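Local coordinates for poly-beta-hydroxybuterate polymerase (Cupriavidus necator, PDB 5T6O), which probably acts as an acyltransferase that polymerises hydroxybutyrate units into polyhydroxybutyrate without a template, the present chain being its catalytic domain, at residues M42-I47 with Y51-Q56. The protein carries 1 engineered substitution. Sequence-based numbering, arbitrary orientation.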
ATOM      1  N   MET A  42      24.406  26.689   0.532  1.00 21.71           N
ATOM      2  CA  MET A  42      23.822  25.397   0.863  1.00 25.40           C
ATOM      3  C   MET A  42      23.491  25.324   2.348  1.00 26.28           C
ATOM      4  O   MET A  42      24.350  25.606   3.196  1.00 25.24           O
ATOM      5  CB  MET A  42      24.777  24.268   0.495  1.00 26.03           C
ATOM      6  CG  MET A  42      25.088  24.168  -0.978  1.00 26.55           C
ATOM      7  SD  MET A  42      25.922  22.592  -1.249  1.00 27.92           S
ATOM      8  CE  MET A  42      26.195  22.676  -3.017  1.00 22.75           C
ATOM      9  N   VAL A  43      22.253  24.928   2.654  1.00 21.85           N
ATOM     10  CA  VAL A  43      21.811  24.696   4.030  1.00 23.42           C
ATOM     11  C   VAL A  43      21.549  23.203   4.195  1.00 22.69           C
ATOM     12  O   VAL A  43      20.489  22.699   3.793  1.00 21.86           O
ATOM     13  CB  VAL A  43      20.565  25.525   4.381  1.00 22.98           C
ATOM     14  CG1 VAL A  43      20.138  25.263   5.852  1.00 22.90           C
ATOM     15  CG2 VAL A  43      20.843  27.020   4.153  1.00 26.96           C
ATOM     16  N   PRO A  44      22.497  22.467   4.756  1.00 24.78           N
ATOM     17  CA  PRO A  44      22.335  21.032   4.935  1.00 22.12           C
ATOM     18  C   PRO A  44      21.480  20.730   6.152  1.00 23.72           C
ATOM     19  O   PRO A  44      21.180  21.628   6.950  1.00 22.98           O
ATOM     20  CB  PRO A  44      23.778  20.536   5.137  1.00 27.83           C
ATOM     21  CG  PRO A  44      24.667  21.772   4.928  1.00 39.71           C
ATOM     22  CD  PRO A  44      23.808  22.941   5.214  1.00 30.50           C
ATOM     23  N   PRO A  45      21.068  19.478   6.338  1.00 24.81           N
ATOM     24  CA  PRO A  45      20.362  19.113   7.575  1.00 24.21           C
ATOM     25  C   PRO A  45      21.252  19.296   8.796  1.00 24.11           C
ATOM     26  O   PRO A  45      22.481  19.211   8.715  1.00 23.63           O
ATOM     27  CB  PRO A  45      20.022  17.631   7.366  1.00 21.98           C
ATOM     28  CG  PRO A  45      21.087  17.147   6.370  1.00 24.71           C
ATOM     29  CD  PRO A  45      21.250  18.320   5.441  1.00 26.86           C
ATOM     30  N   CYS A  46      20.616  19.546   9.938  1.00 23.25           N
ATOM     31  CA  CYS A  46      21.306  19.474  11.225  1.00 24.01           C
ATOM     32  C   CYS A  46      21.035  18.156  11.937  1.00 24.84           C
ATOM     33  O   CYS A  46      21.489  17.962  13.072  1.00 24.06           O
ATOM     34  CB  CYS A  46      20.908  20.657  12.109  1.00 24.11           C
ATOM     35  SG  CYS A  46      19.108  20.828  12.362  1.00 27.38           S
ATOM     36  N   ILE A  47      20.299  17.263  11.282  1.00 25.17           N
ATOM     37  CA  ILE A  47      20.195  15.853  11.643  1.00 21.80           C
ATOM     38  C   ILE A  47      21.265  15.116  10.843  1.00 23.82           C
ATOM     39  O   ILE A  47      21.214  15.101   9.613  1.00 23.71           O
ATOM     40  CB  ILE A  47      18.780  15.333  11.341  1.00 26.79           C
ATOM     41  CG1 ILE A  47      17.772  16.067  12.245  1.00 23.94           C
ATOM     42  CG2 ILE A  47      18.697  13.818  11.474  1.00 23.44           C
ATOM     43  CD1 ILE A  47      16.305  15.891  11.835  1.00 23.30           C
ATOM     44  N   TYR A  51      28.294  16.863   5.593  1.00 25.27           N
ATOM     45  CA  TYR A  51      29.215  16.354   4.587  1.00 23.80           C
ATOM     46  C   TYR A  51      28.645  15.198   3.776  1.00 22.37           C
ATOM     47  O   TYR A  51      29.344  14.684   2.894  1.00 23.96           O
ATOM     48  CB  TYR A  51      30.544  15.958   5.236  1.00 23.10           C
ATOM     49  CG  TYR A  51      30.480  14.856   6.266  1.00 24.57           C
ATOM     50  CD1 TYR A  51      30.541  13.515   5.881  1.00 25.73           C
ATOM     51  CD2 TYR A  51      30.445  15.148   7.626  1.00 21.86           C
ATOM     52  CE1 TYR A  51      30.508  12.505   6.814  1.00 24.61           C
ATOM     53  CE2 TYR A  51      30.422  14.127   8.578  1.00 21.37           C
ATOM     54  CZ  TYR A  51      30.451  12.815   8.162  1.00 25.10           C
ATOM     55  OH  TYR A  51      30.420  11.796   9.086  1.00 27.25           O
ATOM     56  N   ILE A  52      27.390  14.799   4.018  1.00 22.67           N
ATOM     57  CA  ILE A  52      26.704  14.002   3.004  1.00 21.65           C
ATOM     58  C   ILE A  52      26.732  14.734   1.664  1.00 24.50           C
ATOM     59  O   ILE A  52      26.732  14.102   0.602  1.00 25.26           O
ATOM     60  CB  ILE A  52      25.253  13.672   3.444  1.00 25.36           C
ATOM     61  CG1 ILE A  52      24.611  12.644   2.498  1.00 26.65           C
ATOM     62  CG2 ILE A  52      24.391  14.944   3.502  1.00 24.85           C
ATOM     63  CD1 ILE A  52      25.402  11.367   2.344  1.00 24.21           C
ATOM     64  N   LEU A  53      26.810  16.067   1.691  1.00 22.89           N
ATOM     65  CA  LEU A  53      26.881  16.880   0.477  1.00 22.72           C
ATOM     66  C   LEU A  53      28.301  17.080  -0.029  1.00 23.61           C
ATOM     67  O   LEU A  53      28.475  17.655  -1.104  1.00 23.25           O
ATOM     68  CB  LEU A  53      26.254  18.255   0.722  1.00 24.74           C
ATOM     69  CG  LEU A  53      24.784  18.221   1.141  1.00 28.07           C
ATOM     70  CD1 LEU A  53      24.267  19.618   1.346  1.00 29.62           C
ATOM     71  CD2 LEU A  53      23.970  17.491   0.070  1.00 26.69           C
ATOM     72  N   ASP A  54      29.312  16.646   0.724  1.00 22.87           N
ATOM     73  CA  ASP A  54      30.716  16.732   0.293  1.00 22.44           C
ATOM     74  C   ASP A  54      31.420  15.458   0.755  1.00 27.10           C
ATOM     75  O   ASP A  54      32.401  15.486   1.484  1.00 26.79           O
ATOM     76  CB  ASP A  54      31.397  17.981   0.859  1.00 22.46           C
ATOM     77  CG  ASP A  54      32.861  18.111   0.413  1.00 28.84           C
ATOM     78  OD1 ASP A  54      33.183  17.658  -0.699  1.00 26.87           O
ATOM     79  OD2 ASP A  54      33.689  18.657   1.179  1.00 27.14           O
ATOM     80  N   LEU A  55      30.877  14.307   0.349  1.00 24.39           N
ATOM     81  CA  LEU A  55      31.246  13.050   0.994  1.00 27.55           C
ATOM     82  C   LEU A  55      32.665  12.640   0.618  1.00 33.88           C
ATOM     83  O   LEU A  55      33.616  12.980   1.324  1.00 38.33           O
ATOM     84  CB  LEU A  55      30.215  11.963   0.643  1.00 25.15           C
ATOM     85  CG  LEU A  55      30.285  10.671   1.465  1.00 29.36           C
ATOM     86  CD1 LEU A  55      30.301  10.944   2.975  1.00 29.63           C
ATOM     87  CD2 LEU A  55      29.122   9.744   1.102  1.00 30.66           C
ATOM     88  N   GLN A  56      32.840  11.937  -0.478  1.00 36.02           N
ATOM     89  CA  GLN A  56      34.182  11.760  -1.006  1.00 32.53           C
ATOM     90  C   GLN A  56      34.325  12.566  -2.292  1.00 34.46           C
ATOM     91  O   GLN A  56      33.325  13.031  -2.850  1.00 32.19           O
ATOM     92  CB  GLN A  56      34.472  10.274  -1.247  1.00 37.65           C
ATOM     93  CG  GLN A  56      34.356   9.444   0.027  1.00 38.05           C
ATOM     94  CD  GLN A  56      34.727   7.998  -0.183  1.00 36.62           C
ATOM     95  OE1 GLN A  56      33.902   7.104  -0.013  1.00 45.66           O
ATOM     96  NE2 GLN A  56      35.982   7.755  -0.554  1.00 39.26           N
TER
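Leu53 meets Pro44 and Met42 through a single methyl, CD1, and the whole interface is apolar. CD1 lies 3.9 Å from Pro44 CB and 4.2 Å from Pro44 CG, so it sits against the CB and CG methylenes of the pyrrolidine. It is also 4.3 Å from Met42 SD, a looser approach to the sulfur. Seen from CD1, Met42 SD and Pro44 CB are about 118° apart, which places the methyl between Met42, in the strand, and Pro44, the first residue beyond it. Alternation explains the pairing: Met42 and Pro44 direct their CB toward the 51-56 segment, whereas Val43 directs its own away. Leu53 CG stands anti to its carbonyl carbon, and CD1 extends anti to CA (chi2 -180°), carrying that methyl toward the strand. The backbones stay apart, with 7.6 Å between Pro44 CA and Leu53 CA, and only 159 Å² is buried in total.

A weak bond from Asp54 N to Tyr51 O, 2.9 Å, closes the 3-10 turn carrying Leu53, while Asp54 OD1 is hydrogen-bonded to the hydroxyls of Thr12 and Ser60. Phe118 of strand 113-118 also packs on Leu53.

Strand 40-43 runs parallel between strands 72-77 and 113-118 in the central sheet, and its backbone bonds to both. The contact thus folds the loop leading to helix 61-67 back over the strand's C-terminal end, within a beta-alpha-beta connection of the alpha/beta hydrolase fold.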